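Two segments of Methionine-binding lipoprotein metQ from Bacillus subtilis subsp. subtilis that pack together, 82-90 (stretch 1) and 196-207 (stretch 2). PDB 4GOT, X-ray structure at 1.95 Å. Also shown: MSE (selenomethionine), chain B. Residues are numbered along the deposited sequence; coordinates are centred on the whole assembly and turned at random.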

ATOM      1  N   GLY A  82      13.383  -2.393  -5.668  1.00 30.47           N
ATOM      2  CA  GLY A  82      12.592  -3.254  -6.575  1.00 29.14           C
ATOM      3  C   GLY A  82      11.172  -3.559  -6.069  1.00 27.27           C
ATOM      4  O   GLY A  82      10.932  -3.734  -4.862  1.00 24.02           O
ATOM      5  N   ALA A  83      10.239  -3.646  -7.017  1.00 25.91           N
ATOM      6  CA  ALA A  83       8.834  -4.021  -6.741  1.00 25.72           C
ATOM      7  C   ALA A  83       8.686  -5.546  -6.421  1.00 24.98           C
ATOM      8  O   ALA A  83       9.458  -6.371  -6.910  1.00 29.13           O
ATOM      9  CB  ALA A  83       7.954  -3.592  -7.936  1.00 23.98           C
ATOM     10  N   VAL A  84       7.706  -5.897  -5.597  1.00 25.02           N
ATOM     11  CA  VAL A  84       7.450  -7.273  -5.121  1.00 26.20           C
ATOM     12  C   VAL A  84       6.011  -7.757  -5.413  1.00 27.99           C
ATOM     13  O   VAL A  84       5.826  -8.887  -5.902  1.00 27.45           O
ATOM     14  CB  VAL A  84       7.709  -7.433  -3.610  1.00 24.92           C
ATOM     15  CG1 VAL A  84       7.578  -8.895  -3.185  1.00 25.33           C
ATOM     16  CG2 VAL A  84       9.072  -6.880  -3.237  1.00 25.21           C
ATOM     17  N   HIS A  85       5.033  -6.899  -5.083  1.00 28.73           N
ATOM     18  CA  HIS A  85       3.609  -7.227  -5.059  1.00 29.22           C
ATOM     19  C   HIS A  85       2.728  -5.960  -5.181  1.00 31.29           C
ATOM     20  O   HIS A  85       3.106  -4.847  -4.803  1.00 26.94           O
ATOM     21  CB  HIS A  85       3.236  -8.049  -3.796  1.00 29.49           C
ATOM     22  CG  HIS A  85       2.957  -7.236  -2.568  1.00 27.71           C
ATOM     23  ND1 HIS A  85       3.811  -7.200  -1.480  1.00 27.61           N
ATOM     24  CD2 HIS A  85       1.886  -6.485  -2.219  1.00 27.76           C
ATOM     25  CE1 HIS A  85       3.302  -6.425  -0.546  1.00 26.68           C
ATOM     26  NE2 HIS A  85       2.132  -5.984  -0.965  1.00 27.24           N
ATOM     27  N   LEU A  86       1.525  -6.193  -5.675  1.00 29.48           N
ATOM     28  CA  LEU A  86       0.450  -5.212  -5.791  1.00 30.58           C
ATOM     29  C   LEU A  86      -0.731  -5.568  -4.823  1.00 30.73           C
ATOM     30  O   LEU A  86      -1.100  -6.758  -4.628  1.00 32.33           O
ATOM     31  CB  LEU A  86      -0.025  -5.187  -7.284  1.00 30.34           C
ATOM     32  CG  LEU A  86      -1.119  -4.162  -7.688  1.00 32.51           C
ATOM     33  CD1 LEU A  86      -0.698  -2.726  -7.368  1.00 27.92           C
ATOM     34  CD2 LEU A  86      -1.553  -4.305  -9.160  1.00 30.43           C
ATOM     35  N   GLU A  87      -1.336  -4.531  -4.239  1.00 28.92           N
ATOM     36  CA  GLU A  87      -2.559  -4.670  -3.429  1.00 29.79           C
ATOM     37  C   GLU A  87      -3.677  -3.795  -4.035  1.00 27.85           C
ATOM     38  O   GLU A  87      -3.796  -2.635  -3.694  1.00 27.20           O
ATOM     39  CB  GLU A  87      -2.301  -4.187  -1.992  1.00 29.18           C
ATOM     40  CG  GLU A  87      -1.358  -5.038  -1.189  1.00 29.74           C
ATOM     41  CD  GLU A  87      -0.948  -4.376   0.128  1.00 33.56           C
ATOM     42  OE1 GLU A  87      -1.713  -3.569   0.711  1.00 30.43           O
ATOM     43  OE2 GLU A  87       0.178  -4.669   0.568  1.00 31.57           O
ATOM     44  N   PRO A  88      -4.483  -4.333  -4.969  1.00 32.76           N
ATOM     45  CA  PRO A  88      -5.604  -3.507  -5.445  1.00 32.77           C
ATOM     46  C   PRO A  88      -6.494  -2.957  -4.289  1.00 35.62           C
ATOM     47  O   PRO A  88      -6.984  -3.713  -3.428  1.00 33.78           O
ATOM     48  CB  PRO A  88      -6.352  -4.458  -6.370  1.00 37.50           C
ATOM     49  CG  PRO A  88      -5.278  -5.336  -6.902  1.00 35.12           C
ATOM     50  CD  PRO A  88      -4.371  -5.585  -5.728  1.00 34.85           C
ATOM     51  N   PHE A  89      -6.599  -1.616  -4.269  1.00 30.82           N
ATOM     52  CA  PHE A  89      -7.333  -0.823  -3.294  1.00 31.28           C
ATOM     53  C   PHE A  89      -8.826  -1.210  -3.252  1.00 33.19           C
ATOM     54  O   PHE A  89      -9.448  -1.562  -4.288  1.00 29.78           O
ATOM     55  CB  PHE A  89      -7.223   0.652  -3.729  1.00 35.01           C
ATOM     56  CG  PHE A  89      -7.090   1.657  -2.612  1.00 32.26           C
ATOM     57  CD1 PHE A  89      -6.952   1.304  -1.289  1.00 34.84           C
ATOM     58  CD2 PHE A  89      -6.999   2.991  -2.946  1.00 39.91           C
ATOM     59  CE1 PHE A  89      -6.802   2.253  -0.298  1.00 37.07           C
ATOM     60  CE2 PHE A  89      -6.816   3.955  -1.951  1.00 53.89           C
ATOM     61  CZ  PHE A  89      -6.721   3.580  -0.614  1.00 38.98           C
ATOM     62  N   GLY A  90      -9.380  -1.150  -2.050  1.00 30.91           N
ATOM     63  CA  GLY A  90     -10.790  -1.449  -1.818  1.00 30.83           C
ATOM     64  C   GLY A  90     -11.599  -0.303  -1.195  1.00 31.71           C
ATOM     65  O   GLY A  90     -11.075   0.521  -0.369  1.00 31.76           O
TER
HETATM   66  N   MSE B 300       0.343  -1.600   1.250  1.00 21.17           N
HETATM   67  CA  MSE B 300      -0.353  -0.321   0.920  1.00 20.04           C
HETATM   68  C   MSE B 300      -1.086  -0.367  -0.463  1.00 24.35           C
HETATM   69  O   MSE B 300      -0.452  -0.762  -1.404  1.00 23.82           O
HETATM   70  OXT MSE B 300      -2.261   0.012  -0.698  1.00 23.52           O
HETATM   71  CB  MSE B 300       0.691   0.806   0.884  1.00 20.66           C
HETATM   72  CG  MSE B 300       0.145   2.198   0.860  1.00 22.78           C
HETATM   73 SE   MSE B 300       1.546   3.573   0.596  0.75 20.21          SE
HETATM   74  CE  MSE B 300       2.326   3.556   2.542  1.00 17.07           C
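Stretch 2, residues 196-207: VESTKNNPYANI

Stretch 2 runs antiparallel to stretch 1 and touches it at both ends, with an intervening loop that swings outward. At one end Ile207 lies beside Ala83, their CA atoms 4.2 Å apart; at the other Val196 lies beside Gly90, with a CA to CA distance of 4.6 Å. Between these β-bridges stretch 1 continues from a strand (82-86) into an extended segment, whereas stretch 2 is mostly loop, and Ser198, Lys200, Asn201 and Pro203 make no contact with stretch 1. Together the two bury 715 Å².

Leu86, Asn206 and Pro88 each cover more of this surface than any other residue, and together about a third of it. Asn206 faces a β-bulge in stretch 1, where the register shifts by one residue between Ala83 and His85, and its backbone bonds twice to it: Asn206 N donates to His85 O at 2.6 Å, and Asn206 O accepts from Val84 N at 3.0 Å. The carbonyl of His85 also receives a CA-H...O contact, Ala205 CA to His85 O, at 3.4 Å. The side chains of Asn206 and His85 share one face of the sheet, and CB of Asn206 sits 4.0 Å from the centroid of the imidazole of His85, nearly along the ring normal. The Asn206 amide then turns to the ligand: Asn206 ND2 donates to selenomethionine O at 2.8 Å, and Asn206 OD1 accepts from selenomethionine N at 2.9 Å. Because Glu87 OE1 accepts from the same selenomethionine N at 2.9 Å, both stretches hold the ligand's amino group. On the sheet face bearing Ala83 and Ile207, packing is apolar, with Ala83 CB 4.1 Å from both Ala205 CB and Ile207 CG2.

Leu86, with chi1 in t and chi2 in p, extends its side chain to the inner side of the loop. Leu86 CD1 approaches Asn202 OD1 at 3.5 Å, Tyr204 C at 3.6 Å and Ala205 N at 3.7 Å, while Leu86 CD2 reaches Thr199 CB at 4.3 Å. Leu86 therefore touches the loop at several points, from Thr199 to Ala205. Asn202 OD1 also accepts from Tyr204 N at 2.9 Å, bracing the turn that leads into the Asn206 strand.

Pro88 packs on the start of stretch 2. Pro88 CB lies 3.4 Å from Glu197 O and 3.8 Å from Val196 CG1, and Pro88 CG lies 3.7 Å from Thr199 CG2. The adjacent Phe89 and Glu197 are joined by two hydrogen bonds: Glu197 N donates to Phe89 O at 2.8 Å, and Phe89 N donates to the carboxylate atom Glu197 OE1 at 3.0 Å. A side chain here takes the place of a backbone acceptor, so the pairing closes although Glu197 lies outside regular strand.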

ATOM      1  N   VAL A 196     -13.272  -2.838  -6.002  1.00 32.01           N
ATOM      2  CA  VAL A 196     -11.821  -3.147  -6.009  1.00 32.24           C
ATOM      3  C   VAL A 196     -11.169  -2.459  -7.227  1.00 32.17           C
ATOM      4  O   VAL A 196     -11.702  -2.532  -8.338  1.00 34.41           O
ATOM      5  CB  VAL A 196     -11.539  -4.692  -6.047  1.00 35.11           C
ATOM      6  CG1 VAL A 196     -10.049  -4.984  -5.859  1.00 30.24           C
ATOM      7  CG2 VAL A 196     -12.363  -5.443  -5.004  1.00 39.03           C
ATOM      8  N   GLU A 197     -10.057  -1.768  -6.990  1.00 33.56           N
ATOM      9  CA  GLU A 197      -9.174  -1.184  -8.016  1.00 32.68           C
ATOM     10  C   GLU A 197      -8.782  -2.135  -9.138  1.00 35.44           C
ATOM     11  O   GLU A 197      -8.381  -3.277  -8.890  1.00 32.91           O
ATOM     12  CB  GLU A 197      -7.872  -0.759  -7.340  1.00 35.11           C
ATOM     13  CG  GLU A 197      -7.047   0.260  -8.102  1.00 38.42           C
ATOM     14  CD  GLU A 197      -5.751   0.641  -7.390  1.00 34.58           C
ATOM     15  OE1 GLU A 197      -5.246  -0.165  -6.561  1.00 35.63           O
ATOM     16  OE2 GLU A 197      -5.213   1.758  -7.665  1.00 36.69           O
ATOM     17  N   SER A 198      -8.859  -1.643 -10.377  1.00 35.16           N
ATOM     18  CA  SER A 198      -8.303  -2.364 -11.496  1.00 40.99           C
ATOM     19  C   SER A 198      -6.794  -2.659 -11.330  1.00 41.86           C
ATOM     20  O   SER A 198      -6.025  -1.805 -10.877  1.00 39.54           O
ATOM     21  CB  SER A 198      -8.546  -1.558 -12.773  1.00 48.09           C
ATOM     22  OG  SER A 198      -8.029  -2.248 -13.888  1.00 52.32           O
ATOM     23  N   THR A 199      -6.386  -3.886 -11.673  1.00 40.93           N
ATOM     24  CA  THR A 199      -4.965  -4.261 -11.764  1.00 42.23           C
ATOM     25  C   THR A 199      -4.265  -3.709 -13.042  1.00 44.52           C
ATOM     26  O   THR A 199      -3.042  -3.739 -13.101  1.00 48.53           O
ATOM     27  CB  THR A 199      -4.744  -5.797 -11.669  1.00 41.91           C
ATOM     28  OG1 THR A 199      -5.268  -6.459 -12.831  1.00 50.48           O
ATOM     29  CG2 THR A 199      -5.418  -6.385 -10.434  1.00 40.31           C
ATOM     30  N   LYS A 200      -5.029  -3.199 -14.021  1.00 43.90           N
ATOM     31  CA  LYS A 200      -4.477  -2.642 -15.256  1.00 51.16           C
ATOM     32  C   LYS A 200      -3.938  -1.233 -15.035  1.00 47.99           C
ATOM     33  O   LYS A 200      -4.537  -0.459 -14.313  1.00 61.26           O
ATOM     34  CB  LYS A 200      -5.539  -2.567 -16.393  1.00 50.06           C
ATOM     35  CG  LYS A 200      -6.194  -3.888 -16.803  1.00 56.85           C
ATOM     36  CD  LYS A 200      -7.138  -3.758 -18.026  1.00 58.99           C
ATOM     37  CE  LYS A 200      -6.484  -3.014 -19.190  1.00 57.88           C
ATOM     38  NZ  LYS A 200      -7.140  -3.184 -20.524  1.00 63.64           N
ATOM     39  N   ASN A 201      -2.829  -0.895 -15.702  1.00 43.95           N
ATOM     40  CA  ASN A 201      -2.293   0.465 -15.732  1.00 45.24           C
ATOM     41  C   ASN A 201      -2.079   0.991 -14.299  1.00 36.13           C
ATOM     42  O   ASN A 201      -2.339   2.144 -14.014  1.00 39.23           O
ATOM     43  CB  ASN A 201      -3.235   1.389 -16.544  1.00 51.39           C
ATOM     44  CG  ASN A 201      -2.536   2.649 -17.087  1.00 59.25           C
ATOM     45  OD1 ASN A 201      -1.395   2.950 -16.725  1.00 59.19           O
ATOM     46  ND2 ASN A 201      -3.226   3.387 -17.963  1.00 58.28           N
ATOM     47  N   ASN A 202      -1.635   0.120 -13.406  1.00 34.79           N
ATOM     48  CA  ASN A 202      -1.612   0.411 -11.954  1.00 33.62           C
ATOM     49  C   ASN A 202      -0.179   0.658 -11.459  1.00 31.99           C
ATOM     50  O   ASN A 202       0.565  -0.287 -11.307  1.00 30.17           O
ATOM     51  CB  ASN A 202      -2.246  -0.775 -11.192  1.00 32.81           C
ATOM     52  CG  ASN A 202      -2.453  -0.505  -9.692  1.00 29.85           C
ATOM     53  OD1 ASN A 202      -1.655   0.182  -9.026  1.00 29.69           O
ATOM     54  ND2 ASN A 202      -3.531  -1.080  -9.145  1.00 26.76           N
ATOM     55  N   PRO A 203       0.198   1.915 -11.142  1.00 32.29           N
ATOM     56  CA  PRO A 203       1.558   2.212 -10.635  1.00 33.67           C
ATOM     57  C   PRO A 203       1.813   1.999  -9.113  1.00 32.66           C
ATOM     58  O   PRO A 203       2.814   2.482  -8.587  1.00 31.03           O
ATOM     59  CB  PRO A 203       1.679   3.706 -10.939  1.00 34.35           C
ATOM     60  CG  PRO A 203       0.320   4.198 -10.589  1.00 33.93           C
ATOM     61  CD  PRO A 203      -0.636   3.131 -11.117  1.00 32.72           C
ATOM     62  N   TYR A 204       0.941   1.267  -8.409  1.00 30.78           N
ATOM     63  CA  TYR A 204       1.020   1.216  -6.950  1.00 26.54           C
ATOM     64  C   TYR A 204       1.589  -0.089  -6.372  1.00 24.32           C
ATOM     65  O   TYR A 204       1.351  -0.427  -5.182  1.00 23.52           O
ATOM     66  CB  TYR A 204      -0.352   1.623  -6.292  1.00 25.82           C
ATOM     67  CG  TYR A 204      -0.831   3.037  -6.689  1.00 25.63           C
ATOM     68  CD1 TYR A 204      -0.288   4.179  -6.099  1.00 25.80           C
ATOM     69  CD2 TYR A 204      -1.810   3.223  -7.684  1.00 26.38           C
ATOM     70  CE1 TYR A 204      -0.689   5.457  -6.470  1.00 26.42           C
ATOM     71  CE2 TYR A 204      -2.221   4.494  -8.063  1.00 27.28           C
ATOM     72  CZ  TYR A 204      -1.655   5.614  -7.465  1.00 29.06           C
ATOM     73  OH  TYR A 204      -2.080   6.879  -7.820  1.00 28.15           O
ATOM     74  N   ALA A 205       2.435  -0.766  -7.144  1.00 23.09           N
ATOM     75  CA  ALA A 205       3.133  -1.923  -6.615  1.00 22.47           C
ATOM     76  C   ALA A 205       3.945  -1.528  -5.379  1.00 21.71           C
ATOM     77  O   ALA A 205       4.592  -0.461  -5.339  1.00 21.38           O
ATOM     78  CB  ALA A 205       4.047  -2.531  -7.666  1.00 22.36           C
ATOM     79  N   ASN A 206       3.942  -2.397  -4.388  1.00 23.00           N
ATOM     80  CA  ASN A 206       4.731  -2.175  -3.182  1.00 25.32           C
ATOM     81  C   ASN A 206       6.177  -2.646  -3.415  1.00 28.43           C
ATOM     82  O   ASN A 206       6.416  -3.616  -4.127  1.00 25.36           O
ATOM     83  CB  ASN A 206       4.136  -2.966  -2.005  1.00 26.80           C
ATOM     84  CG  ASN A 206       2.874  -2.323  -1.424  1.00 25.29           C
ATOM     85  OD1 ASN A 206       2.675  -2.387  -0.243  1.00 24.38           O
ATOM     86  ND2 ASN A 206       2.027  -1.676  -2.273  1.00 24.77           N
ATOM     87  N   ILE A 207       7.116  -1.982  -2.761  1.00 28.28           N
ATOM     88  CA  ILE A 207       8.519  -2.092  -3.069  1.00 22.63           C
ATOM     89  C   ILE A 207       9.337  -2.328  -1.796  1.00 25.50           C
ATOM     90  O   ILE A 207       8.862  -2.104  -0.649  1.00 21.19           O
ATOM     91  CB  ILE A 207       9.051  -0.809  -3.777  1.00 22.47           C
ATOM     92  CG1 ILE A 207       9.034   0.404  -2.838  1.00 22.77           C
ATOM     93  CG2 ILE A 207       8.310  -0.581  -5.112  1.00 23.94           C
ATOM     94  CD1 ILE A 207       9.790   1.666  -3.239  1.00 22.89           C
TER
HETATM   95  O   HOH W   1      -0.692  -1.744  -4.068  1.00 24.94           O